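Local structure of B-cell lymphoma 3-encoded protein (Homo sapiens, 1K1A) at residues 16-21 with 50-55; 23-28 with 62-67; 84-89 with 93-98. The protein regulates transcription of NF-kappa-B target genes, binding p50 and p52 homodimers, and is represented here by its ankyrin repeat domain. All blocks are in the same frame, centred on the assembly; numbering follows the deposited sequence. Where two conformers were deposited one is given.

Interaction 1: 16-21 with 50-55; sequences AVVQGN and LHLAVI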
# COMPACT_ATOMS: atom_id res chain seq x y z
N ALA A 16 -26.59 -6.94 -1.17
CA ALA A 16 -26.91 -6.05 -0.06
C ALA A 16 -25.78 -5.05 0.18
O ALA A 16 -26.03 -3.89 0.51
CB ALA A 16 -27.20 -6.85 1.21
N VAL A 17 -24.54 -5.49 -0.02
CA VAL A 17 -23.39 -4.63 0.20
C VAL A 17 -23.29 -3.55 -0.85
O VAL A 17 -23.20 -2.37 -0.53
CB VAL A 17 -22.07 -5.42 0.25
CG1 VAL A 17 -20.88 -4.46 0.23
CG2 VAL A 17 -22.03 -6.28 1.48
N VAL A 18 -23.34 -3.95 -2.12
CA VAL A 18 -23.24 -3.02 -3.23
C VAL A 18 -24.39 -2.00 -3.26
O VAL A 18 -24.19 -0.84 -3.65
CB VAL A 18 -23.14 -3.78 -4.56
CG1 VAL A 18 -23.40 -2.87 -5.75
CG2 VAL A 18 -21.78 -4.44 -4.67
N GLN A 19 -25.56 -2.41 -2.77
CA GLN A 19 -26.73 -1.52 -2.73
C GLN A 19 -26.73 -0.61 -1.50
O GLN A 19 -27.64 0.21 -1.31
CB GLN A 19 -28.03 -2.34 -2.79
CG GLN A 19 -28.20 -3.10 -4.10
CD GLN A 19 -29.55 -3.78 -4.21
OE1 GLN A 19 -30.25 -3.97 -3.22
NE2 GLN A 19 -29.93 -4.14 -5.43
N GLY A 20 -25.71 -0.77 -0.66
CA GLY A 20 -25.54 0.08 0.51
C GLY A 20 -26.66 -0.05 1.51
O GLY A 20 -27.04 0.91 2.16
N ASN A 21 -27.18 -1.25 1.67
CA ASN A 21 -28.28 -1.49 2.58
C ASN A 21 -27.78 -2.19 3.84
O ASN A 21 -27.83 -3.42 3.94
CB ASN A 21 -29.33 -2.35 1.87
CG ASN A 21 -30.65 -2.42 2.63
OD1 ASN A 21 -30.69 -2.23 3.84
ND2 ASN A 21 -31.72 -2.71 1.91
N LEU A 50 -16.81 -8.56 1.94
CA LEU A 50 -15.92 -7.57 2.54
C LEU A 50 -15.15 -6.79 1.48
O LEU A 50 -15.00 -5.57 1.58
CB LEU A 50 -14.96 -8.22 3.55
CG LEU A 50 -13.96 -7.31 4.29
CD1 LEU A 50 -14.68 -6.19 5.06
CD2 LEU A 50 -13.10 -8.12 5.21
N HIS A 51 -14.64 -7.50 0.47
CA HIS A 51 -13.95 -6.85 -0.63
C HIS A 51 -14.89 -5.79 -1.20
O HIS A 51 -14.47 -4.67 -1.49
CB HIS A 51 -13.63 -7.84 -1.76
CG HIS A 51 -12.59 -8.87 -1.40
ND1 HIS A 51 -11.42 -8.57 -0.74
CD2 HIS A 51 -12.55 -10.20 -1.66
CE1 HIS A 51 -10.71 -9.67 -0.59
NE2 HIS A 51 -11.37 -10.67 -1.13
N LEU A 52 -16.15 -6.17 -1.40
CA LEU A 52 -17.14 -5.27 -1.99
C LEU A 52 -17.44 -4.06 -1.10
O LEU A 52 -17.68 -2.96 -1.60
CB LEU A 52 -18.42 -6.03 -2.33
CG LEU A 52 -18.29 -6.89 -3.59
CD1 LEU A 52 -19.60 -7.66 -3.88
CD2 LEU A 52 -17.89 -6.03 -4.77
N ALA A 53 -17.42 -4.27 0.21
CA ALA A 53 -17.66 -3.18 1.14
C ALA A 53 -16.57 -2.13 1.03
O ALA A 53 -16.85 -0.94 1.14
CB ALA A 53 -17.75 -3.71 2.56
N VAL A 54 -15.33 -2.57 0.83
CA VAL A 54 -14.21 -1.65 0.68
C VAL A 54 -14.27 -0.95 -0.68
O VAL A 54 -14.07 0.27 -0.78
CB VAL A 54 -12.87 -2.38 0.81
CG1 VAL A 54 -11.72 -1.43 0.47
CG2 VAL A 54 -12.72 -2.96 2.20
N ILE A 55 -14.56 -1.73 -1.71
CA ILE A 55 -14.66 -1.20 -3.06
C ILE A 55 -15.80 -0.17 -3.18
O ILE A 55 -15.69 0.80 -3.92
CB ILE A 55 -14.86 -2.35 -4.07
CG1 ILE A 55 -13.54 -3.09 -4.32
CG2 ILE A 55 -15.46 -1.84 -5.37
CD1 ILE A 55 -13.71 -4.53 -4.78
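Val17 has CG1 anti to its backbone N (chi1 170°), a torsion that swings this methyl forward onto the backbone of segment 50-55. Its nearest atom there is Ala53 N, 3.5 Å from Val17 CG1, and the same methyl lies 3.6 Å from Ala53 CA. It therefore rests on the helix surface where Leu52 joins Ala53, with the two beta carbons at its flanks: Leu52 CB is 3.9 Å from Val17 CG1, and Ala53 CB is 4.0 Å from it. One branch thus makes most of the contact. The short side chain of Ala53 allows this close approach, and the CA atoms of Val17 and Ala53 come within 6.0 Å of each other.

A second, more peripheral touch lies one residue on. Leu52 has CG beside its backbone N and CD1 extended away from CA (chi2 179°), and this methyl meets Val18 CG2 at 4.0 Å as the two side chains cross obliquely. No hydrogen bond spans the segments; the contact is van der Waals packing of aliphatic groups on helix backbone.

Just past these valines the helix ends in a Schellman motif at Gly20, whose positive phi goes with two bonds back into the last turn, Asn21 N to Ala16 O and Gly20 N to Val17 O. Asn21 then serves as N-cap of the following helix, its OD1 accepting from Ala24 N. Behind the contact, Val17 also touches Val25 of helix 22-34, while Ala53 packs on Val61 and Val62 of helix 59-67, so each side is backed by the second helix of its own repeat. Such stacking of equivalent first helices, from ANK 1 onto ANK 2, is one of the recurring inter-repeat contacts of the ankyrin fold.

Interaction 2: 23-28 with 62-67; sequences PAVHRL and VRLLVT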
# COMPACT_ATOMS: atom_id res chain seq x y z
N PRO A 23 -28.98 -2.43 6.99
CA PRO A 23 -29.97 -3.28 7.67
C PRO A 23 -30.09 -4.67 7.03
O PRO A 23 -30.17 -5.66 7.76
CB PRO A 23 -31.28 -2.49 7.51
CG PRO A 23 -30.85 -1.08 7.36
CD PRO A 23 -29.54 -1.13 6.60
N ALA A 24 -30.10 -4.74 5.70
CA ALA A 24 -30.19 -6.04 5.02
C ALA A 24 -28.93 -6.87 5.27
O ALA A 24 -29.01 -8.09 5.47
CB ALA A 24 -30.43 -5.86 3.52
N VAL A 25 -27.79 -6.20 5.29
CA VAL A 25 -26.52 -6.87 5.56
C VAL A 25 -26.56 -7.52 6.94
O VAL A 25 -26.21 -8.70 7.09
CB VAL A 25 -25.34 -5.90 5.50
CG1 VAL A 25 -24.06 -6.54 6.05
CG2 VAL A 25 -25.15 -5.42 4.07
N HIS A 26 -27.00 -6.76 7.93
CA HIS A 26 -27.11 -7.26 9.29
C HIS A 26 -28.02 -8.49 9.33
O HIS A 26 -27.66 -9.53 9.90
CB HIS A 26 -27.66 -6.17 10.20
CG HIS A 26 -27.35 -6.37 11.65
ND1 HIS A 26 -26.23 -5.84 12.26
CD2 HIS A 26 -28.02 -7.03 12.62
CE1 HIS A 26 -26.22 -6.18 13.54
NE2 HIS A 26 -27.30 -6.90 13.79
N ARG A 27 -29.19 -8.38 8.73
CA ARG A 27 -30.14 -9.49 8.71
C ARG A 27 -29.51 -10.74 8.09
O ARG A 27 -29.60 -11.84 8.66
CB ARG A 27 -31.40 -9.09 7.94
CG ARG A 27 -32.22 -10.26 7.41
CD ARG A 27 -33.60 -9.85 6.85
NE ARG A 27 -33.64 -9.64 5.40
CZ ARG A 27 -32.64 -9.18 4.64
NH1 ARG A 27 -32.82 -9.02 3.34
NH2 ARG A 27 -31.46 -8.88 5.17
N LEU A 28 -28.86 -10.56 6.95
CA LEU A 28 -28.20 -11.66 6.24
C LEU A 28 -27.02 -12.26 7.02
O LEU A 28 -26.78 -13.47 6.96
CB LEU A 28 -27.74 -11.19 4.87
CG LEU A 28 -28.84 -11.03 3.82
CD1 LEU A 28 -28.29 -10.35 2.59
CD2 LEU A 28 -29.42 -12.39 3.47
N VAL A 62 -17.94 -2.48 6.51
CA VAL A 62 -16.65 -3.11 6.76
C VAL A 62 -16.56 -3.53 8.23
O VAL A 62 -16.18 -4.66 8.55
CB VAL A 62 -15.49 -2.14 6.45
CG1 VAL A 62 -14.16 -2.70 6.99
CG2 VAL A 62 -15.39 -1.86 4.94
N ARG A 63 -16.91 -2.61 9.12
CA ARG A 63 -16.88 -2.87 10.56
C ARG A 63 -17.78 -4.03 10.98
O ARG A 63 -17.39 -4.88 11.78
CB ARG A 63 -17.32 -1.61 11.33
CG ARG A 63 -16.29 -0.47 11.35
CD ARG A 63 -16.64 0.68 12.32
NE ARG A 63 -15.75 1.83 12.14
CZ ARG A 63 -14.62 2.02 12.81
NH1 ARG A 63 -14.23 1.12 13.71
NH2 ARG A 63 -13.86 3.09 12.58
N LEU A 64 -19.01 -4.04 10.47
CA LEU A 64 -19.97 -5.10 10.78
C LEU A 64 -19.44 -6.46 10.34
O LEU A 64 -19.44 -7.42 11.11
CB LEU A 64 -21.32 -4.83 10.09
CG LEU A 64 -22.44 -5.86 10.29
CD1 LEU A 64 -23.76 -5.32 9.74
CD2 LEU A 64 -22.10 -7.20 9.63
N LEU A 65 -18.97 -6.53 9.10
CA LEU A 65 -18.49 -7.78 8.53
C LEU A 65 -17.25 -8.31 9.25
O LEU A 65 -17.18 -9.49 9.57
CB LEU A 65 -18.20 -7.63 7.03
CG LEU A 65 -19.42 -7.48 6.11
CD1 LEU A 65 -18.96 -7.25 4.67
CD2 LEU A 65 -20.32 -8.70 6.19
N VAL A 66 -16.29 -7.43 9.52
CA VAL A 66 -15.07 -7.86 10.20
C VAL A 66 -15.36 -8.33 11.63
O VAL A 66 -14.90 -9.39 12.05
CB VAL A 66 -14.01 -6.76 10.18
CG1 VAL A 66 -12.77 -7.20 10.99
CG2 VAL A 66 -13.62 -6.47 8.72
N THR A 67 -16.18 -7.57 12.35
CA THR A 67 -16.52 -7.94 13.71
C THR A 67 -17.30 -9.27 13.74
O THR A 67 -17.21 -10.04 14.70
CB THR A 67 -17.29 -6.80 14.43
OG1 THR A 67 -18.44 -6.44 13.67
CG2 THR A 67 -16.48 -5.52 14.43
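Leu64 reaches from segment 62-67 to Val25 and His26 of segment 23-28, joining the second helices of two neighbouring ankyrin repeats, ANK 1 and ANK 2. The short helical segments run nearly parallel, at 7°, with axes 10.8 Å apart at closest approach, a spacing that side chains must bridge. Leu64 does most of this: with CG anti to its backbone N (chi1 179°) and CD1 continuing the extended chain, it pushes a methyl between the two partners. Leu64 CD1 lies 3.6 Å from His26 ND1, at the edge of the imidazole and near its plane, so the ring is met side-on and not over a face. The same methyl is 3.9 Å from His26 CA and 3.9 Å from Val25 CG1. The other branch contributes too, Leu64 CD2 standing 4.1 Å from Val25 CG1, while the two side chains lie alongside each other, each pointing toward the other's helix. Leu64 was modelled in two conformers, and these distances hold for one of them.

In the next shell, Leu22 and Val29 of helix 22-34 also touch Leu64, extending its footing along that helix. Val25 packs in turn on Ala16 of helix 12-18, which ties the interface to the first helix of ANK 1. The contact grades from a buried side at Val25 and Leu65 to an exposed one at His26, and no hydrogen bond crosses it. On the buried side the last touch is looser, with Leu65 CD2 4.3 Å from Val25 CG1.

Interaction 3: 84-89 with 93-98; sequences HLACEH and TCLRAL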
# COMPACT_ATOMS: atom_id res chain seq x y z
N HIS A 84 -5.19 -3.88 0.92
CA HIS A 84 -4.70 -3.50 -0.41
C HIS A 84 -5.80 -2.73 -1.14
O HIS A 84 -5.54 -1.72 -1.80
CB HIS A 84 -4.37 -4.74 -1.28
CG HIS A 84 -3.13 -5.48 -0.88
ND1 HIS A 84 -1.86 -5.11 -1.29
CD2 HIS A 84 -2.97 -6.65 -0.21
CE1 HIS A 84 -0.98 -5.98 -0.84
NE2 HIS A 84 -1.63 -6.93 -0.18
N LEU A 85 -7.02 -3.24 -1.06
CA LEU A 85 -8.14 -2.62 -1.78
C LEU A 85 -8.49 -1.25 -1.23
O LEU A 85 -8.82 -0.34 -2.00
CB LEU A 85 -9.37 -3.53 -1.77
CG LEU A 85 -9.26 -4.82 -2.59
CD1 LEU A 85 -10.50 -5.68 -2.40
CD2 LEU A 85 -9.06 -4.50 -4.08
N ALA A 86 -8.41 -1.09 0.09
CA ALA A 86 -8.64 0.22 0.70
C ALA A 86 -7.62 1.24 0.19
O ALA A 86 -7.97 2.39 -0.07
CB ALA A 86 -8.62 0.14 2.22
N CYS A 87 -6.37 0.81 0.02
CA CYS A 87 -5.34 1.72 -0.50
C CYS A 87 -5.48 2.03 -2.01
O CYS A 87 -5.31 3.18 -2.43
CB CYS A 87 -3.94 1.24 -0.13
SG CYS A 87 -3.62 1.14 1.64
N GLU A 88 -5.79 1.04 -2.84
CA GLU A 88 -5.96 1.37 -4.24
C GLU A 88 -7.20 2.25 -4.46
O GLU A 88 -7.28 2.99 -5.43
CB GLU A 88 -5.96 0.12 -5.13
CG GLU A 88 -7.12 -0.82 -4.91
CD GLU A 88 -7.20 -1.90 -5.99
OE1 GLU A 88 -7.17 -1.55 -7.20
OE2 GLU A 88 -7.30 -3.09 -5.64
N HIS A 89 -8.13 2.22 -3.51
CA HIS A 89 -9.33 3.05 -3.63
C HIS A 89 -9.22 4.34 -2.83
O HIS A 89 -10.22 5.03 -2.61
CB HIS A 89 -10.59 2.27 -3.22
CG HIS A 89 -11.08 1.32 -4.26
ND1 HIS A 89 -12.05 1.65 -5.18
CD2 HIS A 89 -10.72 0.04 -4.53
CE1 HIS A 89 -12.28 0.61 -5.97
NE2 HIS A 89 -11.48 -0.37 -5.60
N THR A 93 -10.85 5.97 5.43
CA THR A 93 -11.89 5.59 6.39
C THR A 93 -12.14 4.09 6.39
O THR A 93 -12.37 3.50 7.44
CB THR A 93 -13.20 6.37 6.16
OG1 THR A 93 -13.64 6.18 4.81
CG2 THR A 93 -12.95 7.86 6.25
N CYS A 94 -12.11 3.47 5.22
CA CYS A 94 -12.27 2.02 5.15
C CYS A 94 -11.05 1.33 5.74
O CYS A 94 -11.17 0.30 6.40
CB CYS A 94 -12.52 1.56 3.72
SG CYS A 94 -14.22 1.79 3.17
N LEU A 95 -9.87 1.90 5.51
CA LEU A 95 -8.65 1.33 6.06
C LEU A 95 -8.70 1.40 7.58
O LEU A 95 -8.34 0.45 8.28
CB LEU A 95 -7.42 2.05 5.52
CG LEU A 95 -6.06 1.53 6.02
CD1 LEU A 95 -5.90 0.05 5.69
CD2 LEU A 95 -4.93 2.36 5.39
N ARG A 96 -9.16 2.54 8.10
CA ARG A 96 -9.30 2.71 9.53
C ARG A 96 -10.33 1.71 10.08
O ARG A 96 -10.11 1.10 11.12
CB ARG A 96 -9.74 4.14 9.86
CG ARG A 96 -9.67 4.48 11.34
CD ARG A 96 -9.92 5.94 11.64
NE ARG A 96 -8.81 6.79 11.21
CZ ARG A 96 -7.70 6.97 11.91
NH1 ARG A 96 -7.55 6.37 13.08
NH2 ARG A 96 -6.75 7.77 11.45
N ALA A 97 -11.45 1.55 9.39
CA ALA A 97 -12.46 0.61 9.86
C ALA A 97 -11.90 -0.82 9.95
O ALA A 97 -12.17 -1.55 10.90
CB ALA A 97 -13.69 0.65 8.96
N LEU A 98 -11.08 -1.20 8.97
CA LEU A 98 -10.48 -2.53 8.93
C LEU A 98 -9.50 -2.73 10.07
O LEU A 98 -9.58 -3.70 10.81
CB LEU A 98 -9.75 -2.74 7.60
CG LEU A 98 -10.55 -3.21 6.39
CD1 LEU A 98 -9.71 -3.02 5.12
CD2 LEU A 98 -10.94 -4.67 6.56
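Leu95 packs against Ala86 and Cys87 within ANK 3, joining the two antiparallel helices of a single ankyrin repeat. Segments 84-88 and 93-98 run at 161° to each other, and their axes come within 8.8 Å. The nearest CA atoms are those of Ala86 and Leu95, 5.5 Å apart, a closeness allowed by the single methyl of the alanine.

Followed outward, the Leu95 side chain first presents CB, which lies 4.0 Å from Ala86 CB. The chain then leaves with CG anti to the backbone N (chi1 -179°), and at this fork its two methyls part. CD1 turns back over the alanine, 4.4 Å from Ala86 CB, whereas CD2 continues the extended line (CD2 anti to CA) to the thiol of Cys87. Beyond the pair, Leu95 also touches Leu134 and Leu135 of helix 129-137, and Cys87 touches Leu135, so the side chain works in the seam with ANK 4 as well as inside its own repeat.

Ala86 itself sits over the backbone of the opposing helix: its CB is 3.9 Å from Leu95 N. Cys94 and Leu98, one helical turn apart, touch the same methyl, and Val54 of helix 49-55 reaches Ala86 from ANK 2. All five residues that touch are buried, and no hydrogen bond runs between the segments: this is a buried van der Waals contact. At the outer end of the leucine, Leu95 CD2 stands 4.2 Å from Cys87 SG.

Interactions 1 and 2 join the same two repeats, ANK 1 and ANK 2, through first helices and second helices respectively, whereas interaction 3 joins the helix pair inside ANK 3. None has a cross-segment hydrogen bond, but their chemistry differs: interactions 1 and 3 are aliphatic, with a thiol in 3, while interaction 2 sets a leucine methyl against an imidazole. Interaction 3 is wholly buried, interaction 1 has an exposed margin at Val18, and interaction 2 reaches the surface at the exposed His26. Small alanines bring backbones close in interactions 1 and 3; interaction 2 spans a wider gap. The layers interlock: Val54 CG1 packs 3.3 Å from Ala86 N and Val62 CG1 3.7 Å from Leu98 CG.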